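Side-chain contacts in fatty acyl CoA synthetase FADD13 (FATTY-ACYL-CoA SYNTHETASE) (Mycobacterium tuberculosis, PDB 3R44), which is an enzyme of the AMP-binding (ANL) family, with the large family domain followed by a smaller C-terminal one: residues G19-Q24 / T228-A233; L73-S78 / C82-G87; V94-N99 / S114-V119. All blocks are in the same frame, centred on the assembly; numbering follows the deposited sequence.

How the interactions relate
All three contacts belong to the AMP-binding part of the chain. Interaction 1 joins helices 18-28 and 223-235 and brackets the other two along the chain; interaction 2 closes before interaction 3 opens. The centre of interaction 1 lies about 14 Å from that of interaction 2. Interaction 3 is centred about 11 Å from interaction 2 and about 21 Å from interaction 1. Helix 79-91 connects the first two: its Y86 packs against L22 and A233. Interactions 2 and 3 share the four-stranded parallel sheet, where L73 N lies 2.8 Å from V96 O, a probable hydrogen bond between strands 70-74 and 94-97. A continuous buried path therefore runs from the helix pair through helix 79-91 to the sheet.

Interaction 1: G19-Q24 / T228-A233; sequences GWMLRQ and TVIFSA
M21 and I230 meet through methyl groups, M21 reaching over with its terminal one. From CB the chain runs extended, CG standing trans to the backbone N (chi1 -171°); neither CB nor CG comes within contact distance of 228-233. SD does not touch that segment either, but the turn about the CG-SD bond (chi3 71°) swings CE inward. CE then ends 3.7 Å from I230 CG2, and equally 3.7 Å from I230 O, while A233 CB stands farther off, 4.4 Å from CE. The two side chains run at a slant to each other. One residue on, L22 CD1 approaches A233 CB at 4.2 Å, so the small alanine methyl is met by both M21 and L22.

The short helical segments pass 10.1 Å apart at 39°, a wide spacing, and Y86 of helix 79-91 also touches L22, I230 and A233. R25, farther along helix 18-28, hydrogen-bonds through NE to A233 O and so ties the same two helices. The side chain of M21 is about 5 Å from the bound histidine.

Between the side chains of the two segments, every touching pair is aliphatic or thioether carbon: their adhesion is dispersive, a flexible methionine end laid against a branched methyl and a small one.

Interaction 2: L73-S78 / C82-G87; sequences LLMPNS and CCLFYG
C82 closes the first turn of helix 79-91 onto S78: C82 N donates to S78 O over 3.3 Å, nearly straight at 161° but weak by its length. C82 SG lies 3.7 Å from the same oxygen, S78 O, which it flanks without a bond. S78 is the N-cap, and its OG takes the backbone N of F81, so both ends of this residue serve the first turn. The loop before it is pinned as well, N77 bonding through its amide to M220 N and L218 O.

C83 packs its side chain on helix 46-62, against M49, L52 and C56. L84 carries the main apolar contact. Its CB sits 4.0 Å from L73 CD2, and its CD1 is again 4.0 Å from L73 CD2, so one leucine methyl rests against two levels of the other side chain. L84 CD1 also meets M75, at 4.1 Å from SD and 4.1 Å from CE. M75 gets there with CG lodged between its backbone N and carbonyl carbon (chi1 61°) and a bend at chi3 (83°) that keeps CE as well as SD against L84 CD1. I120 of strand 118-121 touches L73, M75 and L84 together.

F85 offers its backbone, F85 N being 4.5 Å from L73 CD1, while its ring packs on L226 and I230 of helix 223-235. Y86 touches A53 of helix 46-62 and I230 and A233 of helix 223-235, and Y86 N bonds to C82 O at 2.9 Å.

Strand 70-74 and helix 79-91 open a beta-alpha-beta unit completed by strand 94-97. The contact's chemistry divides in two: polar capping probably helps define the start of the helix, and leucine-methionine packing seats it on the sheet.

Interaction 3: V94-N99 / S114-V119; sequences VAVPIN and SGSKVV
S114 OG is the polar atom that several groups grip here, on a residue that packs its CB against V96. It receives the hydroxyl of S116 in a short bond, S116 OG to S114 OG at 2.8 Å, and a weak one from S116 N at 3.3 Å, bent to 134°. S114 OG also bonds to I110 O, one turn back in helix 104-114. This reach is explained by chi1 of 61°, which sets OG between the backbone N and carbonyl carbon of S114.

The helix ends in a Schellman motif: G115, with positive phi (63°), is the C' residue, S116 N pairs with L111 O and G115 N with S112 O. The chain then enters strand 118-121.

Against the serine pair lies V96, which touches chiefly through CG2. V96 CG2 stands 3.9 Å from S116 OG and 4.1 Å from S114 CB, and V96 CB is 4.1 Å from S116 OG. V96 meets S116, in the turn leading into strand 118-121, next to strand 70-74, whose A72 touches S116 and whose R70 touches V96; R70 NE also bonds to S114 O.

No hydrogen bond joins the two segments. S114 OG is bonded to S116 OG and I110 O, and S116 OG spends its hydrogen on S114 OG, which is consistent with the V96 methyl packing beside the hydroxyls although it offers them no hydrogen bond.

Interaction 1: G19-Q24 / T228-A233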
loop_
_atom_site.group_PDB
_atom_site.type_symbol
_atom_site.label_atom_id
_atom_site.label_comp_id
_atom_site.label_asym_id
_atom_site.label_seq_id
_atom_site.Cartn_x
_atom_site.Cartn_y
_atom_site.Cartn_z
ATOM N N GLY A 19 4.384 -10.591 17.751
ATOM C CA GLY A 19 5.610 -11.337 17.945
ATOM C C GLY A 19 5.387 -12.679 18.642
ATOM O O GLY A 19 6.018 -13.688 18.300
ATOM N N TRP A 20 4.420 -12.745 19.546
ATOM C CA TRP A 20 4.065 -14.009 20.219
ATOM C C TRP A 20 3.347 -14.904 19.250
ATOM O O TRP A 20 3.506 -16.155 19.243
ATOM C CB TRP A 20 3.184 -13.759 21.482
ATOM C CG TRP A 20 3.182 -14.912 22.383
ATOM C CD1 TRP A 20 2.155 -15.746 22.655
ATOM C CD2 TRP A 20 4.302 -15.374 23.151
ATOM N NE1 TRP A 20 2.559 -16.720 23.528
ATOM C CE2 TRP A 20 3.875 -16.512 23.858
ATOM C CE3 TRP A 20 5.625 -14.931 23.310
ATOM C CZ2 TRP A 20 4.725 -17.208 24.740
ATOM C CZ3 TRP A 20 6.477 -15.629 24.197
ATOM C CH2 TRP A 20 6.014 -16.741 24.901
ATOM N N MET A 21 2.586 -14.270 18.359
ATOM C CA MET A 21 1.961 -15.033 17.291
ATOM C C MET A 21 2.968 -15.807 16.456
ATOM O O MET A 21 2.733 -16.981 16.067
ATOM C CB MET A 21 1.033 -14.183 16.408
ATOM C CG MET A 21 0.241 -14.997 15.450
ATOM S SD MET A 21 -0.744 -14.014 14.288
ATOM C CE MET A 21 0.678 -13.386 13.321
ATOM N N LEU A 22 4.063 -15.184 16.115
ATOM C CA LEU A 22 5.106 -15.892 15.408
ATOM C C LEU A 22 5.604 -17.084 16.224
ATOM O O LEU A 22 5.867 -18.169 15.661
ATOM C CB LEU A 22 6.272 -14.957 15.091
ATOM C CG LEU A 22 7.524 -15.556 14.459
ATOM C CD1 LEU A 22 7.121 -16.155 13.003
ATOM C CD2 LEU A 22 8.759 -14.609 14.358
ATOM N N ARG A 23 5.806 -16.878 17.509
ATOM C CA ARG A 23 6.251 -17.976 18.377
ATOM C C ARG A 23 5.250 -19.131 18.365
ATOM O O ARG A 23 5.627 -20.290 18.358
ATOM C CB ARG A 23 6.535 -17.493 19.795
ATOM C CG ARG A 23 7.104 -18.556 20.632
ATOM C CD ARG A 23 6.830 -18.292 22.071
ATOM N NE ARG A 23 7.641 -19.193 22.913
ATOM C CZ ARG A 23 7.194 -20.302 23.486
ATOM N NH1 ARG A 23 5.920 -20.689 23.321
ATOM N NH2 ARG A 23 8.024 -21.023 24.248
ATOM N N GLN A 24 3.975 -18.806 18.330
ATOM C CA GLN A 24 2.925 -19.819 18.298
ATOM C C GLN A 24 2.947 -20.559 16.964
ATOM O O GLN A 24 2.822 -21.782 16.947
ATOM C CB GLN A 24 1.583 -19.206 18.577
ATOM C CG GLN A 24 1.440 -18.768 20.019
ATOM C CD GLN A 24 0.163 -18.030 20.298
ATOM O OE1 GLN A 24 -0.400 -17.397 19.426
ATOM N NE2 GLN A 24 -0.305 -18.108 21.542
ATOM N N THR A 228 1.051 -8.969 4.498
ATOM C CA THR A 228 1.330 -10.276 3.869
ATOM C C THR A 228 2.295 -11.085 4.685
ATOM O O THR A 228 2.099 -12.261 4.912
ATOM C CB THR A 228 1.956 -10.108 2.498
ATOM O OG1 THR A 228 1.035 -9.425 1.673
ATOM C CG2 THR A 228 2.353 -11.441 1.805
ATOM N N VAL A 229 3.340 -10.457 5.172
ATOM C CA VAL A 229 4.300 -11.177 6.022
ATOM C C VAL A 229 3.601 -11.735 7.287
ATOM O O VAL A 229 3.789 -12.883 7.705
ATOM C CB VAL A 229 5.460 -10.241 6.386
ATOM C CG1 VAL A 229 6.315 -10.761 7.607
ATOM C CG2 VAL A 229 6.314 -9.881 5.132
ATOM N N ILE A 230 2.804 -10.898 7.937
ATOM C CA ILE A 230 2.091 -11.277 9.155
ATOM C C ILE A 230 1.000 -12.354 8.910
ATOM O O ILE A 230 0.878 -13.323 9.660
ATOM C CB ILE A 230 1.444 -10.025 9.871
ATOM C CG1 ILE A 230 2.508 -8.953 10.196
ATOM C CG2 ILE A 230 0.665 -10.465 11.129
ATOM C CD1 ILE A 230 3.705 -9.506 10.802
ATOM N N PHE A 231 0.219 -12.223 7.862
ATOM C CA PHE A 231 -0.791 -13.244 7.622
ATOM C C PHE A 231 -0.193 -14.540 7.163
ATOM O O PHE A 231 -0.766 -15.573 7.422
ATOM C CB PHE A 231 -2.026 -12.773 6.826
ATOM C CG PHE A 231 -1.897 -12.804 5.313
ATOM C CD1 PHE A 231 -2.136 -11.629 4.575
ATOM C CD2 PHE A 231 -1.594 -13.970 4.632
ATOM C CE1 PHE A 231 -2.082 -11.644 3.143
ATOM C CE2 PHE A 231 -1.564 -14.015 3.228
ATOM C CZ PHE A 231 -1.791 -12.849 2.489
ATOM N N SER A 232 1.011 -14.479 6.625
ATOM C CA SER A 232 1.749 -15.691 6.299
ATOM C C SER A 232 2.053 -16.493 7.569
ATOM O O SER A 232 1.882 -17.729 7.608
ATOM C CB SER A 232 3.019 -15.383 5.510
ATOM O OG SER A 232 2.683 -14.985 4.185
ATOM N N ALA A 233 2.568 -15.841 8.607
ATOM C CA ALA A 233 2.772 -16.542 9.868
ATOM C C ALA A 233 1.453 -17.013 10.484
ATOM O O ALA A 233 1.344 -18.114 11.051
ATOM C CB ALA A 233 3.558 -15.665 10.855
#

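Interaction 2: L73-S78 / C82-G87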
loop_
_atom_site.group_PDB
_atom_site.type_symbol
_atom_site.label_atom_id
_atom_site.label_comp_id
_atom_site.label_asym_id
_atom_site.label_seq_id
_atom_site.Cartn_x
_atom_site.Cartn_y
_atom_site.Cartn_z
ATOM N N LEU A 73 13.353 1.522 10.067
ATOM C CA LEU A 73 13.883 0.455 9.207
ATOM C C LEU A 73 13.977 0.988 7.804
ATOM O O LEU A 73 12.950 1.279 7.180
ATOM C CB LEU A 73 13.011 -0.804 9.266
ATOM C CG LEU A 73 12.812 -1.444 10.646
ATOM C CD1 LEU A 73 11.759 -2.581 10.527
ATOM C CD2 LEU A 73 14.121 -1.921 11.216
ATOM N N LEU A 74 15.204 1.161 7.327
ATOM C CA LEU A 74 15.455 1.680 5.966
ATOM C C LEU A 74 16.365 0.715 5.207
ATOM O O LEU A 74 17.596 0.874 5.184
ATOM C CB LEU A 74 16.101 3.077 6.088
ATOM C CG LEU A 74 16.321 3.952 4.861
ATOM C CD1 LEU A 74 14.949 4.274 4.157
ATOM C CD2 LEU A 74 17.121 5.246 5.152
ATOM N N MET A 75 15.767 -0.335 4.660
ATOM C CA MET A 75 16.550 -1.431 4.159
ATOM C C MET A 75 15.801 -2.242 3.106
ATOM O O MET A 75 14.578 -2.161 2.977
ATOM C CB MET A 75 16.980 -2.361 5.303
ATOM C CG MET A 75 15.817 -2.982 6.025
ATOM S SD MET A 75 16.285 -3.674 7.659
ATOM C CE MET A 75 16.215 -2.213 8.624
ATOM N N PRO A 76 16.563 -3.047 2.374
ATOM C CA PRO A 76 15.972 -3.913 1.388
ATOM C C PRO A 76 15.198 -5.024 2.017
ATOM O O PRO A 76 15.370 -5.350 3.213
ATOM C CB PRO A 76 17.165 -4.544 0.695
ATOM C CG PRO A 76 18.286 -4.336 1.511
ATOM C CD PRO A 76 18.036 -3.127 2.344
ATOM N N ASN A 77 14.354 -5.630 1.215
ATOM C CA ASN A 77 13.639 -6.823 1.697
ATOM C C ASN A 77 14.651 -7.898 2.104
ATOM O O ASN A 77 15.624 -8.195 1.370
ATOM C CB ASN A 77 12.766 -7.378 0.572
ATOM C CG ASN A 77 11.512 -6.589 0.379
ATOM O OD1 ASN A 77 11.438 -5.404 0.740
ATOM N ND2 ASN A 77 10.516 -7.222 -0.215
ATOM N N SER A 78 14.396 -8.515 3.246
ATOM C CA SER A 78 15.270 -9.554 3.781
ATOM C C SER A 78 14.558 -10.186 4.962
ATOM O O SER A 78 13.569 -9.634 5.488
ATOM C CB SER A 78 16.623 -8.969 4.257
ATOM O OG SER A 78 16.411 -8.086 5.352
ATOM N N CYS A 82 12.105 -8.638 8.312
ATOM C CA CYS A 82 10.917 -9.285 8.939
ATOM C C CYS A 82 11.187 -9.534 10.452
ATOM O O CYS A 82 10.331 -9.314 11.302
ATOM C CB CYS A 82 10.657 -10.624 8.303
ATOM S SG CYS A 82 10.153 -10.496 6.599
ATOM N N CYS A 83 12.384 -10.019 10.744
ATOM C CA CYS A 83 12.693 -10.463 12.096
ATOM C C CYS A 83 12.930 -9.251 12.980
ATOM O O CYS A 83 12.715 -9.311 14.187
ATOM C CB CYS A 83 13.841 -11.436 12.118
ATOM S SG CYS A 83 13.326 -13.052 11.416
ATOM N N LEU A 84 13.311 -8.119 12.374
ATOM C CA LEU A 84 13.422 -6.849 13.163
ATOM C C LEU A 84 12.056 -6.360 13.571
ATOM O O LEU A 84 11.852 -5.862 14.708
ATOM C CB LEU A 84 14.153 -5.736 12.414
ATOM C CG LEU A 84 15.663 -5.925 12.534
ATOM C CD1 LEU A 84 16.452 -5.128 11.437
ATOM C CD2 LEU A 84 16.227 -5.617 13.940
ATOM N N PHE A 85 11.135 -6.469 12.632
ATOM C CA PHE A 85 9.764 -6.141 12.878
ATOM C C PHE A 85 9.154 -7.037 13.996
ATOM O O PHE A 85 8.532 -6.526 14.950
ATOM C CB PHE A 85 8.931 -6.259 11.594
ATOM C CG PHE A 85 7.518 -5.834 11.771
ATOM C CD1 PHE A 85 7.148 -4.475 11.646
ATOM C CD2 PHE A 85 6.554 -6.740 12.127
ATOM C CE1 PHE A 85 5.802 -4.056 11.814
ATOM C CE2 PHE A 85 5.199 -6.312 12.351
ATOM C CZ PHE A 85 4.837 -4.971 12.176
ATOM N N TYR A 86 9.308 -8.342 13.845
ATOM C CA TYR A 86 8.873 -9.284 14.858
ATOM C C TYR A 86 9.565 -9.098 16.217
ATOM O O TYR A 86 8.919 -9.229 17.265
ATOM C CB TYR A 86 9.051 -10.709 14.404
ATOM C CG TYR A 86 8.012 -11.185 13.411
ATOM C CD1 TYR A 86 6.648 -11.199 13.756
ATOM C CD2 TYR A 86 8.376 -11.665 12.162
ATOM C CE1 TYR A 86 5.663 -11.709 12.842
ATOM C CE2 TYR A 86 7.432 -12.152 11.281
ATOM C CZ TYR A 86 6.078 -12.147 11.618
ATOM O OH TYR A 86 5.123 -12.645 10.786
ATOM N N GLY A 87 10.874 -8.854 16.192
ATOM C CA GLY A 87 11.654 -8.612 17.380
ATOM C C GLY A 87 11.145 -7.383 18.104
ATOM O O GLY A 87 10.898 -7.394 19.316
#

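Interaction 3: V94-N99 / S114-V119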
loop_
_atom_site.group_PDB
_atom_site.type_symbol
_atom_site.label_atom_id
_atom_site.label_comp_id
_atom_site.label_asym_id
_atom_site.label_seq_id
_atom_site.Cartn_x
_atom_site.Cartn_y
_atom_site.Cartn_z
ATOM N N VAL A 94 8.131 -0.008 18.407
ATOM C CA VAL A 94 7.352 0.481 17.315
ATOM C C VAL A 94 8.256 0.626 16.079
ATOM O O VAL A 94 9.223 1.404 16.070
ATOM C CB VAL A 94 6.688 1.790 17.691
ATOM C CG1 VAL A 94 5.840 2.348 16.529
ATOM C CG2 VAL A 94 5.821 1.618 18.975
ATOM N N ALA A 95 7.994 -0.192 15.084
ATOM C CA ALA A 95 8.774 -0.158 13.881
ATOM C C ALA A 95 8.307 0.981 13.001
ATOM O O ALA A 95 7.126 1.266 12.916
ATOM C CB ALA A 95 8.672 -1.513 13.107
ATOM N N VAL A 96 9.258 1.632 12.363
ATOM C CA VAL A 96 9.006 2.738 11.437
ATOM C C VAL A 96 9.640 2.365 10.070
ATOM O O VAL A 96 10.803 2.713 9.752
ATOM C CB VAL A 96 9.520 4.106 11.919
ATOM C CG1 VAL A 96 9.078 5.188 10.963
ATOM C CG2 VAL A 96 8.953 4.442 13.343
ATOM N N PRO A 97 8.880 1.663 9.258
ATOM C CA PRO A 97 9.484 1.241 7.971
ATOM C C PRO A 97 9.473 2.403 6.992
ATOM O O PRO A 97 8.386 2.976 6.718
ATOM C CB PRO A 97 8.522 0.152 7.460
ATOM C CG PRO A 97 7.634 -0.182 8.529
ATOM C CD PRO A 97 7.581 0.986 9.496
ATOM N N ILE A 98 10.618 2.707 6.406
ATOM C CA ILE A 98 10.735 3.875 5.531
ATOM C C ILE A 98 11.030 3.489 4.090
ATOM O O ILE A 98 11.895 2.622 3.825
ATOM C CB ILE A 98 11.818 4.832 6.064
ATOM C CG1 ILE A 98 11.469 5.277 7.506
ATOM C CG2 ILE A 98 11.964 6.042 5.143
ATOM C CD1 ILE A 98 12.579 6.085 8.207
ATOM N N ASN A 99 10.322 4.118 3.163
ATOM C CA ASN A 99 10.516 3.903 1.711
ATOM C C ASN A 99 11.951 4.286 1.338
ATOM O O ASN A 99 12.341 5.439 1.498
ATOM C CB ASN A 99 9.480 4.783 0.975
ATOM C CG ASN A 99 9.508 4.681 -0.551
ATOM O OD1 ASN A 99 10.496 4.346 -1.172
ATOM N ND2 ASN A 99 8.361 4.965 -1.156
ATOM N N SER A 114 8.700 10.962 13.798
ATOM C CA SER A 114 8.472 9.739 14.523
ATOM C C SER A 114 9.208 9.696 15.837
ATOM O O SER A 114 8.865 8.873 16.689
ATOM C CB SER A 114 8.871 8.518 13.714
ATOM O OG SER A 114 10.249 8.533 13.394
ATOM N N GLY A 115 10.241 10.516 15.967
ATOM C CA GLY A 115 11.105 10.530 17.144
ATOM C C GLY A 115 11.811 9.194 17.290
ATOM O O GLY A 115 12.019 8.693 18.448
ATOM N N SER A 116 12.166 8.610 16.137
ATOM C CA SER A 116 12.893 7.344 16.107
ATOM C C SER A 116 14.155 7.467 16.929
ATOM O O SER A 116 14.907 8.458 16.830
ATOM C CB SER A 116 13.310 6.894 14.708
ATOM O OG SER A 116 12.142 6.538 13.974
ATOM N N LYS A 117 14.404 6.421 17.696
ATOM C CA LYS A 117 15.583 6.342 18.551
ATOM C C LYS A 117 16.744 5.631 17.874
ATOM O O LYS A 117 17.889 5.949 18.081
ATOM C CB LYS A 117 15.164 5.597 19.814
ATOM C CG LYS A 117 16.171 5.496 20.913
ATOM C CD LYS A 117 15.453 5.019 22.209
ATOM C CE LYS A 117 16.452 4.846 23.353
ATOM N NZ LYS A 117 17.249 6.086 23.610
ATOM N N VAL A 118 16.431 4.611 17.075
ATOM C CA VAL A 118 17.425 3.781 16.435
ATOM C C VAL A 118 17.064 3.738 14.984
ATOM O O VAL A 118 15.883 3.641 14.662
ATOM C CB VAL A 118 17.403 2.351 17.047
ATOM C CG1 VAL A 118 18.204 1.347 16.210
ATOM C CG2 VAL A 118 17.937 2.405 18.521
ATOM N N VAL A 119 18.059 3.829 14.124
ATOM C CA VAL A 119 17.851 3.721 12.686
ATOM C C VAL A 119 18.678 2.562 12.167
ATOM O O VAL A 119 19.898 2.541 12.353
ATOM C CB VAL A 119 18.222 5.022 11.970
ATOM C CG1 VAL A 119 18.094 4.851 10.444
ATOM C CG2 VAL A 119 17.288 6.171 12.541
#